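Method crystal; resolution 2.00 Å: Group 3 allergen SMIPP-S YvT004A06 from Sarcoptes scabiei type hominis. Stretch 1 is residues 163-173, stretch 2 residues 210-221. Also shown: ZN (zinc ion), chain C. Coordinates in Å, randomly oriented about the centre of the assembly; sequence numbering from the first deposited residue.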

ATOM      1  N   LYS A 163     -15.680  12.036  -2.978  1.00 25.84           N
ATOM      2  CA  LYS A 163     -14.507  12.844  -2.606  1.00 26.30           C
ATOM      3  C   LYS A 163     -13.203  12.035  -2.505  1.00 25.95           C
ATOM      4  O   LYS A 163     -12.110  12.598  -2.626  1.00 24.61           O
ATOM      5  CB  LYS A 163     -14.752  13.572  -1.274  1.00 27.03           C
ATOM      6  CG  LYS A 163     -14.700  12.637  -0.045  1.00 31.16           C
ATOM      7  CD  LYS A 163     -14.599  13.384   1.270  1.00 37.79           C
ATOM      8  CE  LYS A 163     -15.960  13.599   1.894  1.00 39.79           C
ATOM      9  NZ  LYS A 163     -15.818  14.172   3.257  1.00 48.69           N
ATOM     10  N   TYR A 164     -13.318  10.729  -2.258  1.00 24.77           N
ATOM     11  CA  TYR A 164     -12.145   9.853  -2.158  1.00 22.73           C
ATOM     12  C   TYR A 164     -11.566   9.453  -3.512  1.00 22.33           C
ATOM     13  O   TYR A 164     -10.434   8.957  -3.574  1.00 23.26           O
ATOM     14  CB  TYR A 164     -12.466   8.587  -1.347  1.00 22.24           C
ATOM     15  CG  TYR A 164     -12.898   8.866   0.081  1.00 26.42           C
ATOM     16  CD1 TYR A 164     -12.086   9.605   0.944  1.00 27.08           C
ATOM     17  CD2 TYR A 164     -14.114   8.393   0.562  1.00 26.80           C
ATOM     18  CE1 TYR A 164     -12.479   9.865   2.256  1.00 33.25           C
ATOM     19  CE2 TYR A 164     -14.518   8.644   1.878  1.00 31.69           C
ATOM     20  CZ  TYR A 164     -13.696   9.383   2.713  1.00 32.65           C
ATOM     21  OH  TYR A 164     -14.085   9.639   4.008  1.00 35.06           O
ATOM     22  N   ILE A 165     -12.331   9.667  -4.584  1.00 21.58           N
ATOM     23  CA  ILE A 165     -11.922   9.243  -5.934  1.00 20.58           C
ATOM     24  C   ILE A 165     -11.472  10.447  -6.769  1.00 22.50           C
ATOM     25  O   ILE A 165     -12.252  11.372  -7.039  1.00 22.46           O
ATOM     26  CB  ILE A 165     -13.060   8.466  -6.673  1.00 20.27           C
ATOM     27  CG1 ILE A 165     -13.761   7.450  -5.731  1.00 22.18           C
ATOM     28  CG2 ILE A 165     -12.545   7.822  -7.973  1.00 20.83           C
ATOM     29  CD1 ILE A 165     -12.876   6.300  -5.258  1.00 17.99           C
ATOM     30  N   TYR A 166     -10.213  10.418  -7.186  1.00 22.88           N
ATOM     31  CA  TYR A 166      -9.618  11.535  -7.936  1.00 23.15           C
ATOM     32  C   TYR A 166      -8.491  10.958  -8.807  1.00 22.08           C
ATOM     33  O   TYR A 166      -8.228   9.757  -8.745  1.00 23.13           O
ATOM     34  CB  TYR A 166      -9.149  12.633  -6.960  1.00 22.06           C
ATOM     35  CG  TYR A 166      -7.944  12.265  -6.132  1.00 25.84           C
ATOM     36  CD1 TYR A 166      -6.708  12.858  -6.380  1.00 21.31           C
ATOM     37  CD2 TYR A 166      -8.025  11.311  -5.111  1.00 22.68           C
ATOM     38  CE1 TYR A 166      -5.596  12.520  -5.640  1.00 22.80           C
ATOM     39  CE2 TYR A 166      -6.914  10.971  -4.361  1.00 18.44           C
ATOM     40  CZ  TYR A 166      -5.701  11.573  -4.636  1.00 25.56           C
ATOM     41  OH  TYR A 166      -4.577  11.239  -3.922  1.00 20.20           O
ATOM     42  N   ASP A 167      -7.826  11.778  -9.616  1.00 22.12           N
ATOM     43  CA  ASP A 167      -6.844  11.249 -10.576  1.00 21.80           C
ATOM     44  C   ASP A 167      -5.644  10.557  -9.926  1.00 21.66           C
ATOM     45  O   ASP A 167      -4.968   9.740 -10.564  1.00 22.39           O
ATOM     46  CB  ASP A 167      -6.349  12.335 -11.540  1.00 21.60           C
ATOM     47  CG  ASP A 167      -7.455  12.905 -12.416  1.00 25.72           C
ATOM     48  OD1 ASP A 167      -8.460  12.210 -12.709  1.00 20.19           O
ATOM     49  OD2 ASP A 167      -7.303  14.069 -12.837  1.00 22.63           O
ATOM     50  N   GLY A 168      -5.370  10.889  -8.666  1.00 21.07           N
ATOM     51  CA  GLY A 168      -4.224  10.322  -7.955  1.00 19.62           C
ATOM     52  C   GLY A 168      -4.492   8.951  -7.334  1.00 19.41           C
ATOM     53  O   GLY A 168      -3.629   8.400  -6.637  1.00 19.56           O
ATOM     54  N   VAL A 169      -5.693   8.421  -7.557  1.00 18.33           N
ATOM     55  CA  VAL A 169      -6.002   7.028  -7.218  1.00 17.17           C
ATOM     56  C   VAL A 169      -6.575   6.273  -8.400  1.00 17.92           C
ATOM     57  O   VAL A 169      -7.080   6.879  -9.350  1.00 19.71           O
ATOM     58  CB  VAL A 169      -6.967   6.882  -5.985  1.00 16.45           C
ATOM     59  CG1 VAL A 169      -6.324   7.451  -4.715  1.00 13.28           C
ATOM     60  CG2 VAL A 169      -8.347   7.497  -6.250  1.00 16.07           C
ATOM     61  N   PHE A 170      -6.492   4.947  -8.337  1.00 17.09           N
ATOM     62  CA  PHE A 170      -7.282   4.086  -9.207  1.00 17.17           C
ATOM     63  C   PHE A 170      -8.071   3.110  -8.351  1.00 18.50           C
ATOM     64  O   PHE A 170      -7.750   2.906  -7.173  1.00 18.77           O
ATOM     65  CB  PHE A 170      -6.414   3.362 -10.251  1.00 18.02           C
ATOM     66  CG  PHE A 170      -5.486   2.319  -9.688  1.00 18.01           C
ATOM     67  CD1 PHE A 170      -5.922   1.005  -9.493  1.00 20.05           C
ATOM     68  CD2 PHE A 170      -4.164   2.637  -9.396  1.00 13.10           C
ATOM     69  CE1 PHE A 170      -5.050   0.026  -8.987  1.00 19.87           C
ATOM     70  CE2 PHE A 170      -3.280   1.666  -8.886  1.00 20.43           C
ATOM     71  CZ  PHE A 170      -3.722   0.357  -8.692  1.00 18.28           C
ATOM     72  N   CYS A 171      -9.113   2.526  -8.937  1.00 18.56           N
ATOM     73  CA  CYS A 171      -9.998   1.620  -8.208  1.00 18.61           C
ATOM     74  C   CYS A 171      -9.793   0.215  -8.725  1.00 17.98           C
ATOM     75  O   CYS A 171      -9.567   0.019  -9.924  1.00 18.10           O
ATOM     76  CB  CYS A 171     -11.462   2.020  -8.401  1.00 18.82           C
ATOM     77  SG  CYS A 171     -11.898   3.652  -7.723  1.00 33.41           S
ATOM     78  N   ALA A 172      -9.869  -0.757  -7.818  1.00 15.95           N
ATOM     79  CA  ALA A 172      -9.748  -2.155  -8.185  1.00 16.51           C
ATOM     80  C   ALA A 172     -10.467  -3.044  -7.184  1.00 16.60           C
ATOM     81  O   ALA A 172     -10.641  -2.674  -6.015  1.00 16.71           O
ATOM     82  CB  ALA A 172      -8.277  -2.558  -8.328  1.00 14.60           C
ATOM     83  N   GLY A 173     -10.890  -4.209  -7.668  1.00 17.35           N
ATOM     84  CA  GLY A 173     -11.659  -5.158  -6.880  1.00 17.29           C
ATOM     85  C   GLY A 173     -13.114  -4.741  -6.794  1.00 18.79           C
ATOM     86  O   GLY A 173     -13.649  -4.084  -7.699  1.00 18.51           O
ATOM     87  N   PHE A 210     -18.086  -1.949  -2.778  1.00 26.41           N
ATOM     88  CA  PHE A 210     -17.460  -0.873  -3.539  1.00 23.94           C
ATOM     89  C   PHE A 210     -16.037  -1.317  -3.862  1.00 22.20           C
ATOM     90  O   PHE A 210     -15.431  -2.054  -3.077  1.00 22.15           O
ATOM     91  CB  PHE A 210     -17.442   0.438  -2.749  1.00 23.01           C
ATOM     92  CG  PHE A 210     -18.819   0.966  -2.397  1.00 27.27           C
ATOM     93  CD1 PHE A 210     -19.380   2.010  -3.117  1.00 27.67           C
ATOM     94  CD2 PHE A 210     -19.548   0.420  -1.338  1.00 28.05           C
ATOM     95  CE1 PHE A 210     -20.642   2.513  -2.796  1.00 30.10           C
ATOM     96  CE2 PHE A 210     -20.816   0.915  -1.016  1.00 25.00           C
ATOM     97  CZ  PHE A 210     -21.360   1.958  -1.753  1.00 29.89           C
ATOM     98  N   PRO A 211     -15.498  -0.886  -5.018  1.00 20.68           N
ATOM     99  CA  PRO A 211     -14.102  -1.196  -5.320  1.00 19.26           C
ATOM    100  C   PRO A 211     -13.169  -0.595  -4.274  1.00 18.81           C
ATOM    101  O   PRO A 211     -13.473   0.452  -3.702  1.00 20.42           O
ATOM    102  CB  PRO A 211     -13.867  -0.496  -6.665  1.00 19.29           C
ATOM    103  CG  PRO A 211     -15.197  -0.393  -7.282  1.00 19.55           C
ATOM    104  CD  PRO A 211     -16.164  -0.194  -6.142  1.00 20.68           C
ATOM    105  N   SER A 212     -12.038  -1.242  -4.040  1.00 17.23           N
ATOM    106  CA  SER A 212     -11.027  -0.695  -3.145  1.00 17.59           C
ATOM    107  C   SER A 212     -10.222   0.422  -3.829  1.00 17.14           C
ATOM    108  O   SER A 212     -10.175   0.506  -5.052  1.00 16.51           O
ATOM    109  CB  SER A 212     -10.093  -1.805  -2.644  1.00 16.86           C
ATOM    110  OG  SER A 212     -10.830  -2.749  -1.888  1.00 17.21           O
ATOM    111  N   VAL A 213      -9.567   1.254  -3.026  1.00 18.28           N
ATOM    112  CA  VAL A 213      -8.872   2.434  -3.545  1.00 18.61           C
ATOM    113  C   VAL A 213      -7.359   2.321  -3.362  1.00 18.67           C
ATOM    114  O   VAL A 213      -6.864   1.945  -2.287  1.00 17.28           O
ATOM    115  CB  VAL A 213      -9.447   3.725  -2.884  1.00 20.17           C
ATOM    116  CG1 VAL A 213      -8.630   4.975  -3.246  1.00 18.54           C
ATOM    117  CG2 VAL A 213     -10.911   3.897  -3.289  1.00 16.90           C
ATOM    118  N   PHE A 214      -6.632   2.672  -4.421  1.00 18.79           N
ATOM    119  CA  PHE A 214      -5.196   2.522  -4.469  1.00 20.08           C
ATOM    120  C   PHE A 214      -4.578   3.820  -4.948  1.00 21.49           C
ATOM    121  O   PHE A 214      -4.979   4.351  -5.986  1.00 21.62           O
ATOM    122  CB  PHE A 214      -4.808   1.421  -5.467  1.00 21.09           C
ATOM    123  CG  PHE A 214      -5.228   0.036  -5.058  1.00 20.08           C
ATOM    124  CD1 PHE A 214      -4.325  -0.811  -4.422  1.00 18.87           C
ATOM    125  CD2 PHE A 214      -6.522  -0.434  -5.333  1.00 18.20           C
ATOM    126  CE1 PHE A 214      -4.702  -2.102  -4.036  1.00 20.39           C
ATOM    127  CE2 PHE A 214      -6.903  -1.721  -4.952  1.00 17.91           C
ATOM    128  CZ  PHE A 214      -5.989  -2.552  -4.295  1.00 18.04           C
ATOM    129  N   LEU A 215      -3.576   4.312  -4.226  1.00 21.15           N
ATOM    130  CA  LEU A 215      -2.805   5.439  -4.717  1.00 21.50           C
ATOM    131  C   LEU A 215      -2.218   5.085  -6.083  1.00 20.34           C
ATOM    132  O   LEU A 215      -1.627   4.017  -6.266  1.00 20.26           O
ATOM    133  CB  LEU A 215      -1.686   5.822  -3.752  1.00 22.04           C
ATOM    134  CG  LEU A 215      -0.924   7.077  -4.173  1.00 25.07           C
ATOM    135  CD1 LEU A 215      -1.266   8.220  -3.229  1.00 22.71           C
ATOM    136  CD2 LEU A 215       0.578   6.805  -4.208  1.00 24.27           C
ATOM    137  N   ARG A 216      -2.409   5.975  -7.046  1.00 20.26           N
ATOM    138  CA  ARG A 216      -1.816   5.800  -8.372  1.00 20.59           C
ATOM    139  C   ARG A 216      -0.379   6.293  -8.288  1.00 20.59           C
ATOM    140  O   ARG A 216      -0.127   7.506  -8.304  1.00 20.28           O
ATOM    141  CB  ARG A 216      -2.597   6.600  -9.423  1.00 21.63           C
ATOM    142  CG  ARG A 216      -2.416   6.077 -10.855  1.00 25.58           C
ATOM    143  CD  ARG A 216      -2.075   7.146 -11.874  1.00 34.35           C
ATOM    144  NE  ARG A 216      -3.115   8.139 -12.066  1.00 38.06           N
ATOM    145  CZ  ARG A 216      -3.273   8.882 -13.163  1.00 34.05           C
ATOM    146  NH1 ARG A 216      -4.252   9.764 -13.198  1.00 26.21           N
ATOM    147  NH2 ARG A 216      -2.476   8.751 -14.220  1.00 38.94           N
ATOM    148  N   VAL A 217       0.557   5.351  -8.198  1.00 20.39           N
ATOM    149  CA  VAL A 217       1.974   5.675  -8.037  1.00 20.48           C
ATOM    150  C   VAL A 217       2.519   6.541  -9.178  1.00 21.20           C
ATOM    151  O   VAL A 217       3.241   7.498  -8.922  1.00 21.93           O
ATOM    152  CB  VAL A 217       2.847   4.409  -7.830  1.00 19.28           C
ATOM    153  CG1 VAL A 217       4.322   4.790  -7.679  1.00 21.41           C
ATOM    154  CG2 VAL A 217       2.389   3.647  -6.579  1.00 20.92           C
ATOM    155  N   GLY A 218       2.138   6.220 -10.416  1.00 22.04           N
ATOM    156  CA  GLY A 218       2.484   7.023 -11.597  1.00 22.24           C
ATOM    157  C   GLY A 218       2.291   8.522 -11.423  1.00 22.52           C
ATOM    158  O   GLY A 218       3.137   9.331 -11.862  1.00 21.69           O
ATOM    159  N   TYR A 219       1.194   8.884 -10.754  1.00 22.15           N
ATOM    160  CA  TYR A 219       0.812  10.276 -10.515  1.00 22.16           C
ATOM    161  C   TYR A 219       1.819  10.995  -9.604  1.00 22.96           C
ATOM    162  O   TYR A 219       1.954  12.228  -9.643  1.00 22.25           O
ATOM    163  CB  TYR A 219      -0.601  10.329  -9.921  1.00 21.93           C
ATOM    164  CG  TYR A 219      -1.220  11.709  -9.824  1.00 25.27           C
ATOM    165  CD1 TYR A 219      -2.087  12.183 -10.817  1.00 23.69           C
ATOM    166  CD2 TYR A 219      -0.948  12.538  -8.735  1.00 23.79           C
ATOM    167  CE1 TYR A 219      -2.667  13.456 -10.717  1.00 28.44           C
ATOM    168  CE2 TYR A 219      -1.505  13.805  -8.635  1.00 27.27           C
ATOM    169  CZ  TYR A 219      -2.364  14.259  -9.625  1.00 26.16           C
ATOM    170  OH  TYR A 219      -2.915  15.512  -9.497  1.00 25.25           O
ATOM    171  N   TYR A 220       2.543  10.218  -8.808  1.00 22.44           N
ATOM    172  CA  TYR A 220       3.407  10.780  -7.784  1.00 22.69           C
ATOM    173  C   TYR A 220       4.889  10.403  -7.943  1.00 23.61           C
ATOM    174  O   TYR A 220       5.682  10.639  -7.028  1.00 21.88           O
ATOM    175  CB  TYR A 220       2.892  10.351  -6.398  1.00 22.70           C
ATOM    176  CG  TYR A 220       1.512  10.870  -6.064  1.00 22.56           C
ATOM    177  CD1 TYR A 220       1.337  12.163  -5.573  1.00 22.56           C
ATOM    178  CD2 TYR A 220       0.383  10.067  -6.218  1.00 21.20           C
ATOM    179  CE1 TYR A 220       0.076  12.649  -5.254  1.00 23.20           C
ATOM    180  CE2 TYR A 220      -0.890  10.542  -5.889  1.00 20.16           C
ATOM    181  CZ  TYR A 220      -1.028  11.836  -5.411  1.00 22.23           C
ATOM    182  OH  TYR A 220      -2.257  12.338  -5.089  1.00 23.75           O
ATOM    183  N   VAL A 221       5.258   9.843  -9.102  1.00 25.16           N
ATOM    184  CA  VAL A 221       6.632   9.348  -9.346  1.00 27.51           C
ATOM    185  C   VAL A 221       7.719  10.433  -9.206  1.00 28.61           C
ATOM    186  O   VAL A 221       8.816  10.153  -8.724  1.00 28.03           O
ATOM    187  CB  VAL A 221       6.748   8.603 -10.721  1.00 27.82           C
ATOM    188  CG1 VAL A 221       8.208   8.454 -11.178  1.00 32.04           C
ATOM    189  CG2 VAL A 221       6.084   7.237 -10.643  1.00 29.58           C
TER
HETATM  190 ZN    ZN C 236     -10.099  13.261 -13.052  1.00 41.13          ZN

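Strands 169-172 and 212-216 pair antiparallel. The two stretches together bury 791 Å², both sides summed. Two reciprocal pairs of backbone hydrogen bonds hold the strands, and Arg-216 N adds a single bond to Gly-168 O (2.7 Å). Phe-170 N donates to Phe-214 O (2.9 Å), and Phe-214 N to Phe-170 O (3.0 Å). Ala-172 N donates to Ser-212 O (3.1 Å), and Ser-212 N to Ala-172 O (2.8 Å). Between these rungs, the CA of Val-169 lies 3.1 Å from Phe-214 O, a CA-H...O contact.

The Arg-216 side chain points toward the other stretch and reaches the Tyr-166 to Val-169 turn. Its NH1 and NE both donate to Asp-167 O, at 2.7 and 2.9 Å, so one carbonyl accepts two guanidinium bonds. The Asp-167 carboxylate serves another role: OD1 binds ZN at 2.0 Å. Tyr-166 OH and Tyr-220 OH are hydrogen-bonded at 2.8 Å.

Apolar contacts line both sheet faces. On the Cys-171 and Val-213 face, Val-213 CG2 meets Ile-165 CD1 and its CG1 meets Val-169 CG1, both at 3.7 Å. On the other, the Phe-170 and Phe-214 rings are nearly parallel but slid apart. The rings barely overlap; Phe-214 CB sits over the Phe-170 ring face in a CH-pi contact. Ala-172 CB touches Phe-214 CE2 at 3.7 Å.

Gly-168 CA packs over the Tyr-219 ring face, also a CH-pi contact. A CB here would clash with Tyr-220 OH.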